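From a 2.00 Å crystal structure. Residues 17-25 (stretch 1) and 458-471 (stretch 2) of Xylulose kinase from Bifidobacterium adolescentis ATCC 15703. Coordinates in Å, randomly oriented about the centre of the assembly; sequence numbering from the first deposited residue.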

ATOM      1  N   CYS A  17      12.308 -10.433  -4.015  1.00 10.54           N
ATOM      2  CA  CYS A  17      11.519 -11.398  -3.285  1.00 10.87           C
ATOM      3  C   CYS A  17      12.259 -11.800  -2.002  1.00 10.57           C
ATOM      4  O   CYS A  17      13.438 -12.114  -2.037  1.00 11.55           O
ATOM      5  CB  CYS A  17      11.258 -12.630  -4.141  1.00  8.92           C
ATOM      6  SG  CYS A  17       9.888 -13.645  -3.520  1.00 12.17           S
ATOM      7  N   LYS A  18      11.562 -11.788  -0.877  1.00 13.71           N
ATOM      8  CA  LYS A  18      12.151 -12.253   0.379  1.00 11.92           C
ATOM      9  C   LYS A  18      11.348 -13.434   0.889  1.00 10.89           C
ATOM     10  O   LYS A  18      10.124 -13.458   0.736  1.00 10.53           O
ATOM     11  CB  LYS A  18      12.163 -11.137   1.416  1.00 11.00           C
ATOM     12  CG  LYS A  18      13.139 -10.019   1.066  1.00 15.15           C
ATOM     13  CD  LYS A  18      12.826  -8.768   1.839  1.00 13.88           C
ATOM     14  CE  LYS A  18      13.855  -7.686   1.544  1.00 18.33           C
ATOM     15  NZ  LYS A  18      13.333  -6.392   2.056  1.00 19.68           N
ATOM     16  N   VAL A  19      12.032 -14.415   1.475  1.00  9.83           N
ATOM     17  CA  VAL A  19      11.358 -15.569   2.073  1.00  8.22           C
ATOM     18  C   VAL A  19      11.799 -15.734   3.523  1.00 10.61           C
ATOM     19  O   VAL A  19      12.973 -15.978   3.803  1.00 13.26           O
ATOM     20  CB  VAL A  19      11.643 -16.874   1.307  1.00 10.41           C
ATOM     21  CG1 VAL A  19      11.015 -18.054   2.037  1.00  9.03           C
ATOM     22  CG2 VAL A  19      11.110 -16.797  -0.126  1.00  7.25           C
ATOM     23  N   ARG A  20      10.866 -15.578   4.450  1.00  9.87           N
ATOM     24  CA  ARG A  20      11.197 -15.676   5.858  1.00 10.04           C
ATOM     25  C   ARG A  20      10.581 -16.919   6.513  1.00 10.80           C
ATOM     26  O   ARG A  20       9.417 -16.926   6.932  1.00  8.84           O
ATOM     27  CB  ARG A  20      10.760 -14.418   6.588  1.00 10.16           C
ATOM     28  CG  ARG A  20      11.363 -14.256   7.981  1.00 11.15           C
ATOM     29  CD  ARG A  20      10.642 -13.114   8.656  1.00 13.59           C
ATOM     30  NE  ARG A  20      11.237 -12.622   9.892  1.00 16.94           N
ATOM     31  CZ  ARG A  20      10.949 -13.084  11.106  1.00 16.65           C
ATOM     32  NH1 ARG A  20      10.111 -14.104  11.253  1.00 16.53           N
ATOM     33  NH2 ARG A  20      11.512 -12.533  12.173  1.00 14.80           N
ATOM     34  N   VAL A  21      11.368 -17.980   6.603  1.00 12.10           N
ATOM     35  CA  VAL A  21      10.907 -19.164   7.314  1.00 10.61           C
ATOM     36  C   VAL A  21      10.875 -18.825   8.802  1.00 11.43           C
ATOM     37  O   VAL A  21      11.882 -18.385   9.379  1.00 13.14           O
ATOM     38  CB  VAL A  21      11.802 -20.371   7.026  1.00 12.98           C
ATOM     39  CG1 VAL A  21      11.289 -21.603   7.772  1.00 11.64           C
ATOM     40  CG2 VAL A  21      11.877 -20.627   5.518  1.00 11.15           C
ATOM     41  N   THR A  22       9.723 -18.991   9.436  1.00 10.69           N
ATOM     42  CA  THR A  22       9.616 -18.495  10.800  1.00 12.67           C
ATOM     43  C   THR A  22       8.873 -19.428  11.745  1.00 12.92           C
ATOM     44  O   THR A  22       8.031 -20.227  11.327  1.00 11.64           O
ATOM     45  CB  THR A  22       9.066 -17.014  10.858  1.00 15.13           C
ATOM     46  OG1 THR A  22       7.831 -16.928  11.572  1.00 15.09           O
ATOM     47  CG2 THR A  22       8.905 -16.433   9.501  1.00  8.59           C
ATOM     48  N   ASP A  23       9.204 -19.315  13.028  1.00 13.67           N
ATOM     49  CA  ASP A  23       8.574 -20.119  14.070  1.00 11.43           C
ATOM     50  C   ASP A  23       7.118 -19.700  14.247  1.00 14.13           C
ATOM     51  O   ASP A  23       6.830 -18.537  14.533  1.00 14.68           O
ATOM     52  CB  ASP A  23       9.350 -19.943  15.371  1.00 15.46           C
ATOM     53  CG  ASP A  23       8.857 -20.852  16.473  1.00 15.17           C
ATOM     54  OD1 ASP A  23       7.751 -20.613  16.992  1.00 14.12           O
ATOM     55  OD2 ASP A  23       9.580 -21.801  16.816  1.00 16.19           O
ATOM     56  N   ALA A  24       6.198 -20.641  14.058  1.00 12.13           N
ATOM     57  CA  ALA A  24       4.773 -20.322  14.077  1.00 11.72           C
ATOM     58  C   ALA A  24       4.337 -19.801  15.445  1.00 15.11           C
ATOM     59  O   ALA A  24       3.462 -18.938  15.573  1.00 12.88           O
ATOM     60  CB  ALA A  24       3.963 -21.543  13.704  1.00 11.63           C
ATOM     61  N   GLU A  25       4.957 -20.323  16.484  1.00 15.96           N
ATOM     62  CA  GLU A  25       4.539 -19.967  17.828  1.00 16.75           C
ATOM     63  C   GLU A  25       5.119 -18.629  18.296  1.00 14.19           C
ATOM     64  O   GLU A  25       4.432 -17.859  18.969  1.00 14.80           O
ATOM     65  CB  GLU A  25       4.909 -21.092  18.786  1.00 17.76           C
ATOM     66  CG  GLU A  25       4.453 -20.908  20.204  1.00 16.90           C
ATOM     67  CD  GLU A  25       4.808 -22.128  21.020  1.00 19.41           C
ATOM     68  OE1 GLU A  25       5.846 -22.093  21.718  1.00 21.55           O
ATOM     69  OE2 GLU A  25       4.074 -23.132  20.921  1.00 18.21           O
TER
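Stretch 2, residues 458-471: DEYVAIGAARQAAW

Stretch 2 is a helix laid across one face of a strand. Residues 460-471 are helical, and the helix runs on beyond the stretch; Asp458 and Glu459 lead into it, with Glu459 at the N-cap position. Strand 17-23 and the helix point broadly the same way, their N-to-C directions 47° apart (signed crossing angle -47°), and their axes approach to 8.3 Å. The register follows from the two repeats. Every second strand residue, Lys18, Arg20 and Thr22, turns its CA-to-CB bond toward the helix, while Val19, Val21 and Asp23 point away. The helix answers every fourth residue with Ala462, Ala466 and Ala470. The CA atoms of Arg20 and Ala462 lie 6.1 Å apart, those of Thr22 and Ala466 6.7 Å, and those of Ala24 and Ala470, just past the strand's end, 5.2 Å.

The apolar contacts use this alanine ridge, whose single methyl groups let the backbones come near. Arg20 CB meets Ala462 CB at 4.0 Å, and Thr22 CG2 packs on Ala466 CB at 3.4 Å. At the far end Ala24 CB lies 4.3 Å from Ala470 CB, and Ala24 O is nearer still to that Ala470 CB, at 3.7 Å. Ile463 flanks the ridge: its CA-to-CB bond points sideways, yet its CG1 covers one face of the Arg20 guanidinium, 3.5 Å from Arg20 NE. A long, extended arginine thus contributes both its aliphatic base and its flat charged end to the packing.

The direct charged contact sits where the helix begins. Lys18, with chi1 in m and the rest of its chain in t, reaches along to Glu459, whose chi1 and chi2 are both m. Lys18 NZ donates to Glu459 OE1 at 2.9 Å in a salt bridge, and a weak hydrogen bond joins Lys18 NZ to Glu459 OE2 at 3.2 Å. Both carboxylate oxygens therefore face the same ammonium group.

Water carries the second polar link. Arg20 NE donates to water 1 at 2.6 Å, and water 1 donates to Asp458 OD1 at 3.0 Å; Arg20 NH2 donates to water 2 at 2.8 Å, which donates to Asp458 OD2 at 2.9 Å. Two waters thus bridge a guanidinium and a carboxylate. Asp458 OD1 also accepts from Glu459 N at 2.7 Å, tying the bridge to the turn that starts the helix.

The rule is economical: small residues where backbones converge, long charged ones where the helix begins, and 406 Å² buried in all.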

ATOM      1  N   ASP A 458      13.010  -3.803  10.480  1.00 30.48           N
ATOM      2  CA  ASP A 458      12.847  -5.242  10.221  1.00 23.97           C
ATOM      3  C   ASP A 458      11.990  -5.474   8.964  1.00 27.09           C
ATOM      4  O   ASP A 458      11.437  -4.533   8.377  1.00 19.17           O
ATOM      5  CB  ASP A 458      12.224  -5.936  11.443  1.00 18.92           C
ATOM      6  CG  ASP A 458      12.660  -7.400  11.589  1.00 21.03           C
ATOM      7  OD1 ASP A 458      13.093  -8.029  10.600  1.00 18.33           O
ATOM      8  OD2 ASP A 458      12.550  -7.931  12.710  1.00 21.85           O
ATOM      9  N   GLU A 459      11.891  -6.732   8.551  1.00 22.32           N
ATOM     10  CA  GLU A 459      11.129  -7.082   7.367  1.00 18.29           C
ATOM     11  C   GLU A 459       9.645  -7.179   7.696  1.00 15.73           C
ATOM     12  O   GLU A 459       9.097  -8.285   7.778  1.00 14.22           O
ATOM     13  CB  GLU A 459      11.616  -8.421   6.819  1.00 20.39           C
ATOM     14  CG  GLU A 459      13.065  -8.418   6.399  1.00 20.70           C
ATOM     15  CD  GLU A 459      13.325  -7.450   5.268  1.00 22.87           C
ATOM     16  OE1 GLU A 459      12.348  -6.864   4.753  1.00 22.45           O
ATOM     17  OE2 GLU A 459      14.506  -7.278   4.895  1.00 22.27           O
ATOM     18  N   TYR A 460       8.988  -6.034   7.874  1.00 13.19           N
ATOM     19  CA  TYR A 460       7.615  -6.043   8.370  1.00 15.09           C
ATOM     20  C   TYR A 460       6.648  -6.784   7.446  1.00 11.45           C
ATOM     21  O   TYR A 460       5.703  -7.416   7.919  1.00  9.32           O
ATOM     22  CB  TYR A 460       7.087  -4.632   8.643  1.00 18.33           C
ATOM     23  CG  TYR A 460       8.028  -3.730   9.411  1.00 25.40           C
ATOM     24  CD1 TYR A 460       8.633  -4.156  10.583  1.00 27.20           C
ATOM     25  CD2 TYR A 460       8.284  -2.432   8.971  1.00 29.47           C
ATOM     26  CE1 TYR A 460       9.482  -3.331  11.284  1.00 23.36           C
ATOM     27  CE2 TYR A 460       9.134  -1.591   9.672  1.00 31.90           C
ATOM     28  CZ  TYR A 460       9.731  -2.048  10.831  1.00 32.97           C
ATOM     29  OH  TYR A 460      10.582  -1.220  11.535  1.00 32.47           O
ATOM     30  N   VAL A 461       6.861  -6.699   6.135  1.00 10.93           N
ATOM     31  CA  VAL A 461       5.947  -7.370   5.202  1.00 12.97           C
ATOM     32  C   VAL A 461       6.062  -8.884   5.320  1.00 10.53           C
ATOM     33  O   VAL A 461       5.049  -9.593   5.447  1.00 11.77           O
ATOM     34  CB  VAL A 461       6.184  -6.970   3.726  1.00 11.38           C
ATOM     35  CG1 VAL A 461       5.373  -7.893   2.802  1.00 11.91           C
ATOM     36  CG2 VAL A 461       5.808  -5.509   3.502  1.00 12.96           C
ATOM     37  N   ALA A 462       7.298  -9.372   5.270  1.00 10.72           N
ATOM     38  CA  ALA A 462       7.575 -10.808   5.408  1.00 11.75           C
ATOM     39  C   ALA A 462       7.112 -11.333   6.761  1.00  8.63           C
ATOM     40  O   ALA A 462       6.578 -12.435   6.852  1.00  9.98           O
ATOM     41  CB  ALA A 462       9.067 -11.089   5.206  1.00 10.65           C
ATOM     42  N   ILE A 463       7.312 -10.539   7.811  1.00  9.83           N
ATOM     43  CA  ILE A 463       6.852 -10.921   9.145  1.00  9.97           C
ATOM     44  C   ILE A 463       5.328 -10.972   9.199  1.00 11.11           C
ATOM     45  O   ILE A 463       4.763 -11.904   9.749  1.00  8.68           O
ATOM     46  CB  ILE A 463       7.387  -9.965  10.241  1.00 11.33           C
ATOM     47  CG1 ILE A 463       8.905 -10.085  10.355  1.00 14.42           C
ATOM     48  CG2 ILE A 463       6.729 -10.243  11.587  1.00 13.64           C
ATOM     49  CD1 ILE A 463       9.481  -9.351  11.535  1.00 17.51           C
ATOM     50  N   GLY A 464       4.667  -9.961   8.625  1.00 10.82           N
ATOM     51  CA  GLY A 464       3.216  -9.941   8.547  1.00  9.96           C
ATOM     52  C   GLY A 464       2.638 -11.128   7.794  1.00  9.71           C
ATOM     53  O   GLY A 464       1.623 -11.697   8.199  1.00  8.27           O
ATOM     54  N   ALA A 465       3.273 -11.508   6.691  1.00 10.21           N
ATOM     55  CA  ALA A 465       2.803 -12.662   5.932  1.00 10.26           C
ATOM     56  C   ALA A 465       2.972 -13.955   6.737  1.00 11.99           C
ATOM     57  O   ALA A 465       2.096 -14.828   6.705  1.00  9.01           O
ATOM     58  CB  ALA A 465       3.491 -12.756   4.562  1.00  7.42           C
ATOM     59  N   ALA A 466       4.083 -14.076   7.463  1.00  9.90           N
ATOM     60  CA  ALA A 466       4.279 -15.255   8.300  1.00  9.61           C
ATOM     61  C   ALA A 466       3.259 -15.275   9.423  1.00  8.21           C
ATOM     62  O   ALA A 466       2.765 -16.332   9.794  1.00 10.31           O
ATOM     63  CB  ALA A 466       5.718 -15.300   8.876  1.00  8.47           C
ATOM     64  N   ARG A 467       2.947 -14.103   9.969  1.00  8.74           N
ATOM     65  CA  ARG A 467       1.966 -14.004  11.051  1.00 10.52           C
ATOM     66  C   ARG A 467       0.589 -14.432  10.570  1.00  9.73           C
ATOM     67  O   ARG A 467      -0.173 -15.074  11.298  1.00  9.97           O
ATOM     68  CB  ARG A 467       1.917 -12.581  11.633  1.00 13.91           C
ATOM     69  CG  ARG A 467       1.211 -12.486  12.983  1.00 12.81           C
ATOM     70  CD  ARG A 467       1.214 -11.062  13.584  1.00 15.69           C
ATOM     71  NE  ARG A 467       0.500 -11.054  14.863  1.00 17.68           N
ATOM     72  CZ  ARG A 467      -0.263 -10.060  15.317  1.00 16.89           C
ATOM     73  NH1 ARG A 467      -0.426  -8.955  14.602  1.00 16.59           N
ATOM     74  NH2 ARG A 467      -0.869 -10.171  16.494  1.00 13.56           N
ATOM     75  N   GLN A 468       0.277 -14.112   9.330  1.00  8.59           N
ATOM     76  CA  GLN A 468      -1.028 -14.475   8.795  1.00  9.95           C
ATOM     77  C   GLN A 468      -1.099 -15.967   8.520  1.00  9.29           C
ATOM     78  O   GLN A 468      -2.130 -16.597   8.751  1.00 11.37           O
ATOM     79  CB  GLN A 468      -1.342 -13.685   7.521  1.00  9.83           C
ATOM     80  CG  GLN A 468      -2.705 -14.031   6.900  1.00  7.81           C
ATOM     81  CD  GLN A 468      -2.770 -13.629   5.426  1.00  9.92           C
ATOM     82  OE1 GLN A 468      -2.100 -14.224   4.583  1.00  8.21           O
ATOM     83  NE2 GLN A 468      -3.578 -12.610   5.117  1.00  8.44           N
ATOM     84  N   ALA A 469      -0.010 -16.531   8.015  1.00 10.39           N
ATOM     85  CA  ALA A 469       0.040 -17.979   7.791  1.00 10.57           C
ATOM     86  C   ALA A 469      -0.059 -18.729   9.128  1.00 10.60           C
ATOM     87  O   ALA A 469      -0.768 -19.734   9.238  1.00 10.16           O
ATOM     88  CB  ALA A 469       1.310 -18.368   7.050  1.00  6.54           C
ATOM     89  N   ALA A 470       0.650 -18.238  10.143  1.00 12.06           N
ATOM     90  CA  ALA A 470       0.547 -18.831  11.483  1.00 10.18           C
ATOM     91  C   ALA A 470      -0.867 -18.673  12.075  1.00 10.49           C
ATOM     92  O   ALA A 470      -1.401 -19.578  12.728  1.00 10.62           O
ATOM     93  CB  ALA A 470       1.598 -18.253  12.407  1.00  9.97           C
ATOM     94  N   TRP A 471      -1.482 -17.531  11.828  1.00 10.76           N
ATOM     95  CA  TRP A 471      -2.862 -17.287  12.248  1.00 10.34           C
ATOM     96  C   TRP A 471      -3.827 -18.319  11.646  1.00 12.50           C
ATOM     97  O   TRP A 471      -4.608 -18.953  12.371  1.00 12.34           O
ATOM     98  CB  TRP A 471      -3.264 -15.866  11.838  1.00 10.82           C
ATOM     99  CG  TRP A 471      -4.596 -15.364  12.370  1.00 12.69           C
ATOM    100  CD1 TRP A 471      -5.412 -15.964  13.295  1.00 14.73           C
ATOM    101  CD2 TRP A 471      -5.220 -14.118  12.033  1.00 13.58           C
ATOM    102  NE1 TRP A 471      -6.521 -15.171  13.534  1.00 14.96           N
ATOM    103  CE2 TRP A 471      -6.418 -14.031  12.772  1.00 18.20           C
ATOM    104  CE3 TRP A 471      -4.879 -13.070  11.173  1.00 17.13           C
ATOM    105  CZ2 TRP A 471      -7.280 -12.930  12.669  1.00 19.59           C
ATOM    106  CZ3 TRP A 471      -5.734 -11.985  11.064  1.00 15.02           C
ATOM    107  CH2 TRP A 471      -6.922 -11.922  11.812  1.00 15.96           C
TER
HETATM  108  O   HOH W   1      13.201 -10.926   9.670  1.00 20.58           O
HETATM  109  O   HOH W   2      13.552 -10.677  12.498  1.00 24.72           O